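Local coordinates for protein Sodium/sialic acid symporter SiaT (Proteus mirabilis, PDB 5NV9) that uses the sodium gradient across the inner membrane to drive uptake of the sialic acid N-acetylneuraminic acid, which the bacterium can use as an energy source, at residues G7-A12 and M324-A329; S293-Y298 and G314-F319. All blocks are in the same frame, centred on the assembly; numbering follows the deposited sequence.

Contact 1: residues G7-A12 and M324-A329; sequences GFINYA and MPIGIA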
ATOM      1  N   GLY A   7       9.082   2.109  29.062  1.00 37.04           N
ATOM      2  CA  GLY A   7       8.472   2.808  30.190  1.00 36.00           C
ATOM      3  C   GLY A   7       6.965   2.656  30.200  1.00 38.99           C
ATOM      4  O   GLY A   7       6.326   2.335  29.167  1.00 33.54           O
ATOM      5  N   PHE A   8       6.393   2.902  31.377  1.00 36.90           N
ATOM      6  CA  PHE A   8       4.968   2.796  31.597  1.00 37.65           C
ATOM      7  C   PHE A   8       4.178   3.883  30.846  1.00 35.63           C
ATOM      8  O   PHE A   8       3.131   3.581  30.269  1.00 35.92           O
ATOM      9  CB  PHE A   8       4.620   2.911  33.095  1.00 40.37           C
ATOM     10  CG  PHE A   8       3.138   3.045  33.348  1.00 47.29           C
ATOM     11  CD1 PHE A   8       2.340   1.911  33.492  1.00 54.29           C
ATOM     12  CD2 PHE A   8       2.529   4.297  33.389  1.00 49.04           C
ATOM     13  CE1 PHE A   8       0.970   2.029  33.689  1.00 55.81           C
ATOM     14  CE2 PHE A   8       1.158   4.415  33.566  1.00 51.16           C
ATOM     15  CZ  PHE A   8       0.380   3.280  33.714  1.00 53.38           C
ATOM     16  N   ILE A   9       4.630   5.142  30.921  1.00 30.96           N
ATOM     17  CA  ILE A   9       3.934   6.251  30.255  1.00 27.60           C
ATOM     18  C   ILE A   9       3.917   6.023  28.723  1.00 27.38           C
ATOM     19  O   ILE A   9       2.864   6.120  28.121  1.00 26.52           O
ATOM     20  CB  ILE A   9       4.548   7.623  30.549  1.00 29.02           C
ATOM     21  CG1 ILE A   9       4.293   8.048  32.011  1.00 33.00           C
ATOM     22  CG2 ILE A   9       3.890   8.697  29.687  1.00 30.03           C
ATOM     23  CD1 ILE A   9       4.904   9.388  32.379  1.00 34.54           C
ATOM     24  N   ASN A  10       5.058   5.718  28.127  1.00 23.00           N
ATOM     25  CA  ASN A  10       5.105   5.414  26.689  1.00 27.15           C
ATOM     26  C   ASN A  10       4.139   4.245  26.293  1.00 30.82           C
ATOM     27  O   ASN A  10       3.324   4.358  25.321  1.00 33.32           O
ATOM     28  CB  ASN A  10       6.550   5.116  26.271  1.00 26.28           C
ATOM     29  CG  ASN A  10       7.391   6.359  26.185  1.00 26.97           C
ATOM     30  OD1 ASN A  10       6.879   7.403  25.877  1.00 28.24           O
ATOM     31  ND2 ASN A  10       8.677   6.253  26.428  1.00 27.67           N
ATOM     32  N   TYR A  11       4.180   3.159  27.075  1.00 27.92           N
ATOM     33  CA  TYR A  11       3.226   2.099  26.920  1.00 29.11           C
ATOM     34  C   TYR A  11       1.786   2.522  27.009  1.00 26.88           C
ATOM     35  O   TYR A  11       0.953   2.003  26.261  1.00 27.98           O
ATOM     36  CB  TYR A  11       3.518   0.885  27.878  1.00 32.47           C
ATOM     37  CG  TYR A  11       4.422  -0.149  27.235  1.00 34.04           C
ATOM     38  CD1 TYR A  11       3.991  -0.838  26.129  1.00 39.99           C
ATOM     39  CD2 TYR A  11       5.698  -0.412  27.705  1.00 38.29           C
ATOM     40  CE1 TYR A  11       4.792  -1.765  25.496  1.00 43.76           C
ATOM     41  CE2 TYR A  11       6.520  -1.343  27.075  1.00 39.89           C
ATOM     42  CZ  TYR A  11       6.047  -2.017  25.969  1.00 43.91           C
ATOM     43  OH  TYR A  11       6.789  -2.962  25.280  1.00 53.47           O
ATOM     44  N   ALA A  12       1.441   3.392  27.963  1.00 26.30           N
ATOM     45  CA  ALA A  12       0.060   3.717  28.171  1.00 25.93           C
ATOM     46  C   ALA A  12      -0.469   4.491  26.970  1.00 26.55           C
ATOM     47  O   ALA A  12      -1.647   4.403  26.658  1.00 27.16           O
ATOM     48  CB  ALA A  12      -0.119   4.524  29.456  1.00 26.37           C
HETATM   49  N   MSE A 324      13.731  11.134  21.841  1.00 28.19           N
HETATM   50  CA  MSE A 324      12.454  11.825  21.952  1.00 28.43           C
HETATM   51  C   MSE A 324      11.963  11.662  23.353  1.00 27.80           C
HETATM   52  O   MSE A 324      12.209  10.615  24.027  1.00 31.66           O
HETATM   53  CB  MSE A 324      11.402  11.397  20.879  1.00 30.98           C
HETATM   54  CG  MSE A 324      11.707  12.186  19.626  1.00 32.40           C
HETATM   55 SE   MSE A 324      10.834  11.312  18.129  1.00 43.74          SE
HETATM   56  CE  MSE A 324       9.664  12.864  17.806  1.00 46.93           C
ATOM     57  N   PRO A 325      11.243  12.674  23.839  1.00 30.20           N
ATOM     58  CA  PRO A 325      10.910  12.609  25.287  1.00 29.57           C
ATOM     59  C   PRO A 325       9.798  11.667  25.584  1.00 31.38           C
ATOM     60  O   PRO A 325       9.009  11.291  24.686  1.00 32.79           O
ATOM     61  CB  PRO A 325      10.511  14.043  25.633  1.00 31.94           C
ATOM     62  CG  PRO A 325      10.178  14.705  24.337  1.00 31.32           C
ATOM     63  CD  PRO A 325      10.857  13.952  23.215  1.00 29.22           C
ATOM     64  N   ILE A 326       9.723  11.294  26.850  1.00 29.28           N
ATOM     65  CA  ILE A 326       8.657  10.470  27.355  1.00 26.82           C
ATOM     66  C   ILE A 326       7.262  11.026  26.921  1.00 25.22           C
ATOM     67  O   ILE A 326       7.073  12.264  26.741  1.00 21.26           O
ATOM     68  CB  ILE A 326       8.794  10.335  28.891  1.00 30.62           C
ATOM     69  CG1 ILE A 326       7.745   9.390  29.467  1.00 33.34           C
ATOM     70  CG2 ILE A 326       8.667  11.688  29.582  1.00 29.96           C
ATOM     71  CD1 ILE A 326       8.163   8.849  30.804  1.00 39.90           C
ATOM     72  N   GLY A 327       6.292  10.118  26.751  1.00 24.96           N
ATOM     73  CA  GLY A 327       4.954  10.482  26.201  1.00 24.65           C
ATOM     74  C   GLY A 327       5.015  10.687  24.683  1.00 24.98           C
ATOM     75  O   GLY A 327       4.315  10.002  23.909  1.00 24.23           O
ATOM     76  N   ILE A 328       5.848  11.612  24.227  1.00 23.38           N
ATOM     77  CA  ILE A 328       6.023  11.800  22.796  1.00 24.65           C
ATOM     78  C   ILE A 328       6.533  10.515  22.099  1.00 24.06           C
ATOM     79  O   ILE A 328       5.995  10.113  21.056  1.00 22.28           O
ATOM     80  CB  ILE A 328       6.871  13.058  22.477  1.00 23.77           C
ATOM     81  CG1 ILE A 328       6.088  14.323  22.815  1.00 25.93           C
ATOM     82  CG2 ILE A 328       7.226  13.086  21.004  1.00 25.01           C
ATOM     83  CD1 ILE A 328       6.916  15.585  22.554  1.00 28.34           C
ATOM     84  N   ALA A 329       7.509   9.854  22.717  1.00 23.05           N
ATOM     85  CA  ALA A 329       8.056   8.672  22.190  1.00 24.55           C
ATOM     86  C   ALA A 329       6.992   7.560  22.035  1.00 24.80           C
ATOM     87  O   ALA A 329       6.928   6.837  21.011  1.00 22.48           O
ATOM     88  CB  ALA A 329       9.251   8.225  23.029  1.00 27.32           C
TER
HETATM   89  O   HOH W   1      10.972   8.152  25.927  1.00 38.93           O
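Asn-10 and Gly-327 carry the polar part of this contact. The backbone N of Gly-327 donates to Asn-10 OD1 over 2.9 Å; the bond is bent, with an N-H...O angle of 133°, and the donor lies 30° from the plane of the side-chain carbonyl. OD1 also receives a weak bond from Gly-330 N. Because Gly-327 is the N-cap of helix 328-361, the amide oxygen of Asn-10 meets the backbone N-H groups around that helix start. The other branch, ND2, donates to the carbonyl of Phe-6 and to a water at 3.0 Å, which reaches Met-324 O through a weak bond. The methyl of Ala-329 packs against the amide group of Asn-10, its CB 3.8 Å from Asn-10 OD1.

Apolar packing flanks these bonds. The side chains of Ile-9 and Ile-326 cross at about a right angle, with Ile-9 CD1 3.7 Å from Ile-326 CD1. With Ile-326 CG1 anti to its backbone N (chi1 -176°), that carbon comes 3.8 Å from Ile-9 CB.

The contact joins the periplasmic starts of transmembrane helices 8-29 and 328-361, while Met-324, Pro-325 and Ile-328 touch helix 155-203.

Contact 2: residues S293-Y298 and G314-F319; sequences SALFVY and GILPLF
Leu-295 and Phe-319 are brought together by different first torsions: Leu-295 CG is anti to its carbonyl carbon (chi1 -73°), whereas Phe-319 CG is anti to its backbone N. Both CB atoms point toward the opposite segment. Tyr-298 CG is likewise anti to its backbone N, and its CB too points toward the other segment.

The two methyls of Leu-295 divide the work. CD2 packs against the base of the phenylalanine, 3.5 Å from Phe-319 CG, in an oblique approach to the ring. CD1 reaches the backbone of the other helix, lying 3.7 Å from Leu-316 CA, and also meets Ile-315 CG2 at 4.1 Å. Leu-295 is thus fitted among Ile-315 and its neighbour Leu-316, and Phe-319 one turn later in helix 315-323.

The aromatic pair is a T-shaped (edge-to-face) stack. Phe-319 turns its CE2 edge to one face of Tyr-298, with CE2 4.0 Å above the plane and over the ring centre. The planes stand at 89° and the centroids are 5.4 Å apart. No hydrogen bond crosses between the segments, so packing and the ring pair hold them.

All five touching residues are buried, although the short axes come no closer than 10.8 Å and cross at 70°; side chains, chiefly Leu-295 and Phe-319, bridge the separation. The side chain of Leu-316 lies about 9 Å from that of substrate-binding Thr-63 and about 12 Å from the bound N-acetyl-beta-neuraminic acid, near the pocket without lining it. Helices 267-301 and 315-323 are joined here on the periplasmic side. Ile-200 touches both Leu-295 and Phe-319, and Tyr-72 touches Leu-295 and Ile-315, so helices 155-203 and 61-73 border the contact.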
ATOM      1  N   SER A 293      17.373  12.891   5.802  1.00 18.31           N
ATOM      2  CA  SER A 293      18.380  13.919   5.693  1.00 19.04           C
ATOM      3  C   SER A 293      18.764  14.576   7.033  1.00 20.62           C
ATOM      4  O   SER A 293      19.961  14.815   7.335  1.00 17.93           O
ATOM      5  CB  SER A 293      17.879  14.960   4.686  1.00 17.95           C
ATOM      6  OG  SER A 293      17.752  14.364   3.414  1.00 19.58           O
ATOM      7  N   ALA A 294      17.744  14.872   7.837  1.00 19.30           N
ATOM      8  CA  ALA A 294      17.963  15.378   9.212  1.00 19.43           C
ATOM      9  C   ALA A 294      18.755  14.458  10.067  1.00 21.10           C
ATOM     10  O   ALA A 294      19.654  14.925  10.778  1.00 24.34           O
ATOM     11  CB  ALA A 294      16.658  15.748   9.896  1.00 20.26           C
ATOM     12  N   LEU A 295      18.459  13.153  10.015  1.00 22.86           N
ATOM     13  CA  LEU A 295      19.142  12.197  10.861  1.00 21.22           C
ATOM     14  C   LEU A 295      20.577  12.037  10.468  1.00 24.22           C
ATOM     15  O   LEU A 295      21.409  11.747  11.329  1.00 23.06           O
ATOM     16  CB  LEU A 295      18.482  10.822  10.817  1.00 22.34           C
ATOM     17  CG  LEU A 295      17.129  10.700  11.550  1.00 23.88           C
ATOM     18  CD1 LEU A 295      16.473   9.408  11.274  1.00 24.60           C
ATOM     19  CD2 LEU A 295      17.256  10.876  13.033  1.00 23.26           C
ATOM     20  N   PHE A 296      20.825  12.123   9.147  1.00 25.38           N
ATOM     21  CA  PHE A 296      22.147  12.070   8.583  1.00 26.34           C
ATOM     22  C   PHE A 296      23.001  13.208   9.152  1.00 27.80           C
ATOM     23  O   PHE A 296      24.140  12.975   9.598  1.00 26.06           O
ATOM     24  CB  PHE A 296      22.068  12.153   7.065  1.00 28.59           C
ATOM     25  CG  PHE A 296      23.341  12.548   6.435  1.00 26.16           C
ATOM     26  CD1 PHE A 296      24.366  11.663   6.363  1.00 27.34           C
ATOM     27  CD2 PHE A 296      23.490  13.805   5.927  1.00 29.55           C
ATOM     28  CE1 PHE A 296      25.580  12.009   5.800  1.00 31.61           C
ATOM     29  CE2 PHE A 296      24.707  14.175   5.366  1.00 33.70           C
ATOM     30  CZ  PHE A 296      25.754  13.282   5.310  1.00 31.28           C
ATOM     31  N   VAL A 297      22.462  14.436   9.118  1.00 28.35           N
ATOM     32  CA  VAL A 297      23.148  15.582   9.718  1.00 26.43           C
ATOM     33  C   VAL A 297      23.325  15.398  11.221  1.00 25.70           C
ATOM     34  O   VAL A 297      24.406  15.633  11.753  1.00 27.60           O
ATOM     35  CB  VAL A 297      22.484  16.894   9.377  1.00 24.71           C
ATOM     36  CG1 VAL A 297      23.242  18.043  10.009  1.00 24.84           C
ATOM     37  CG2 VAL A 297      22.448  17.061   7.877  1.00 24.03           C
ATOM     38  N   TYR A 298      22.291  14.919  11.910  1.00 24.59           N
ATOM     39  CA  TYR A 298      22.395  14.746  13.309  1.00 25.57           C
ATOM     40  C   TYR A 298      23.485  13.745  13.690  1.00 26.91           C
ATOM     41  O   TYR A 298      24.246  14.022  14.605  1.00 24.12           O
ATOM     42  CB  TYR A 298      21.060  14.362  13.943  1.00 26.22           C
ATOM     43  CG  TYR A 298      21.124  14.106  15.442  1.00 26.98           C
ATOM     44  CD1 TYR A 298      21.109  15.158  16.377  1.00 28.88           C
ATOM     45  CD2 TYR A 298      21.191  12.817  15.929  1.00 27.27           C
ATOM     46  CE1 TYR A 298      21.175  14.906  17.743  1.00 29.02           C
ATOM     47  CE2 TYR A 298      21.255  12.565  17.278  1.00 28.29           C
ATOM     48  CZ  TYR A 298      21.224  13.592  18.186  1.00 30.91           C
ATOM     49  OH  TYR A 298      21.264  13.233  19.536  1.00 33.99           O
ATOM     50  N   GLY A 314      17.735   0.910  11.059  1.00 32.16           N
ATOM     51  CA  GLY A 314      17.317   1.129  12.453  1.00 30.79           C
ATOM     52  C   GLY A 314      17.596   2.522  13.017  1.00 34.10           C
ATOM     53  O   GLY A 314      17.368   2.768  14.191  1.00 33.14           O
ATOM     54  N   ILE A 315      18.117   3.433  12.193  1.00 32.71           N
ATOM     55  CA  ILE A 315      18.522   4.762  12.677  1.00 31.22           C
ATOM     56  C   ILE A 315      17.323   5.602  13.062  1.00 28.47           C
ATOM     57  O   ILE A 315      17.342   6.220  14.120  1.00 29.04           O
ATOM     58  CB  ILE A 315      19.465   5.525  11.697  1.00 33.82           C
ATOM     59  CG1 ILE A 315      20.869   4.939  11.779  1.00 36.69           C
ATOM     60  CG2 ILE A 315      19.658   6.990  12.060  1.00 32.29           C
ATOM     61  CD1 ILE A 315      21.710   5.284  10.553  1.00 36.88           C
ATOM     62  N   LEU A 316      16.266   5.607  12.263  1.00 27.20           N
ATOM     63  CA  LEU A 316      15.064   6.282  12.694  1.00 25.47           C
ATOM     64  C   LEU A 316      14.522   5.781  14.043  1.00 26.27           C
ATOM     65  O   LEU A 316      14.332   6.587  14.964  1.00 25.47           O
ATOM     66  CB  LEU A 316      13.988   6.314  11.616  1.00 26.40           C
ATOM     67  CG  LEU A 316      12.612   6.847  12.053  1.00 28.10           C
ATOM     68  CD1 LEU A 316      12.670   8.244  12.723  1.00 30.19           C
ATOM     69  CD2 LEU A 316      11.658   6.845  10.863  1.00 27.97           C
ATOM     70  N   PRO A 317      14.242   4.470  14.178  1.00 27.78           N
ATOM     71  CA  PRO A 317      13.755   4.013  15.485  1.00 27.72           C
ATOM     72  C   PRO A 317      14.714   4.254  16.640  1.00 28.94           C
ATOM     73  O   PRO A 317      14.267   4.454  17.775  1.00 30.09           O
ATOM     74  CB  PRO A 317      13.570   2.505  15.311  1.00 30.78           C
ATOM     75  CG  PRO A 317      13.868   2.176  13.878  1.00 29.91           C
ATOM     76  CD  PRO A 317      14.078   3.453  13.126  1.00 29.72           C
ATOM     77  N   LEU A 318      16.011   4.155  16.361  1.00 28.53           N
ATOM     78  CA  LEU A 318      17.034   4.490  17.328  1.00 28.94           C
ATOM     79  C   LEU A 318      16.889   5.889  17.826  1.00 26.43           C
ATOM     80  O   LEU A 318      16.875   6.093  19.053  1.00 25.54           O
ATOM     81  CB  LEU A 318      18.432   4.337  16.724  1.00 36.31           C
ATOM     82  CG  LEU A 318      19.508   4.636  17.788  1.00 38.08           C
ATOM     83  CD1 LEU A 318      19.513   3.510  18.810  1.00 36.95           C
ATOM     84  CD2 LEU A 318      20.879   4.835  17.170  1.00 39.68           C
ATOM     85  N   PHE A 319      16.805   6.857  16.908  1.00 24.36           N
ATOM     86  CA  PHE A 319      16.533   8.244  17.292  1.00 24.06           C
ATOM     87  C   PHE A 319      15.252   8.434  18.109  1.00 24.30           C
ATOM     88  O   PHE A 319      15.253   9.147  19.113  1.00 23.56           O
ATOM     89  CB  PHE A 319      16.486   9.166  16.089  1.00 24.46           C
ATOM     90  CG  PHE A 319      16.301  10.616  16.435  1.00 25.93           C
ATOM     91  CD1 PHE A 319      15.036  11.153  16.626  1.00 29.38           C
ATOM     92  CD2 PHE A 319      17.387  11.459  16.575  1.00 28.81           C
ATOM     93  CE1 PHE A 319      14.873  12.494  16.957  1.00 28.42           C
ATOM     94  CE2 PHE A 319      17.227  12.816  16.900  1.00 27.10           C
ATOM     95  CZ  PHE A 319      15.979  13.327  17.080  1.00 26.77           C
TER

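Both contacts lie on the periplasmic side, with centres about 19 Å apart, and contact 2 is nested along the chain inside the loop closed by contact 1. Their chemistry differs: contact 1 is partly buried, with exposed isoleucines at its surface and a buried amide side chain bonded to a helix start; contact 2 is wholly buried and relies on apolar and aromatic packing. The areas are nearly equal, 226 and 233 Å². They involve different helix pairs, but helices 315-323 and 328-361 are consecutive, and Met-324 CG meets Phe-319 CE1 at 4.2 Å. Helix 155-203 borders both.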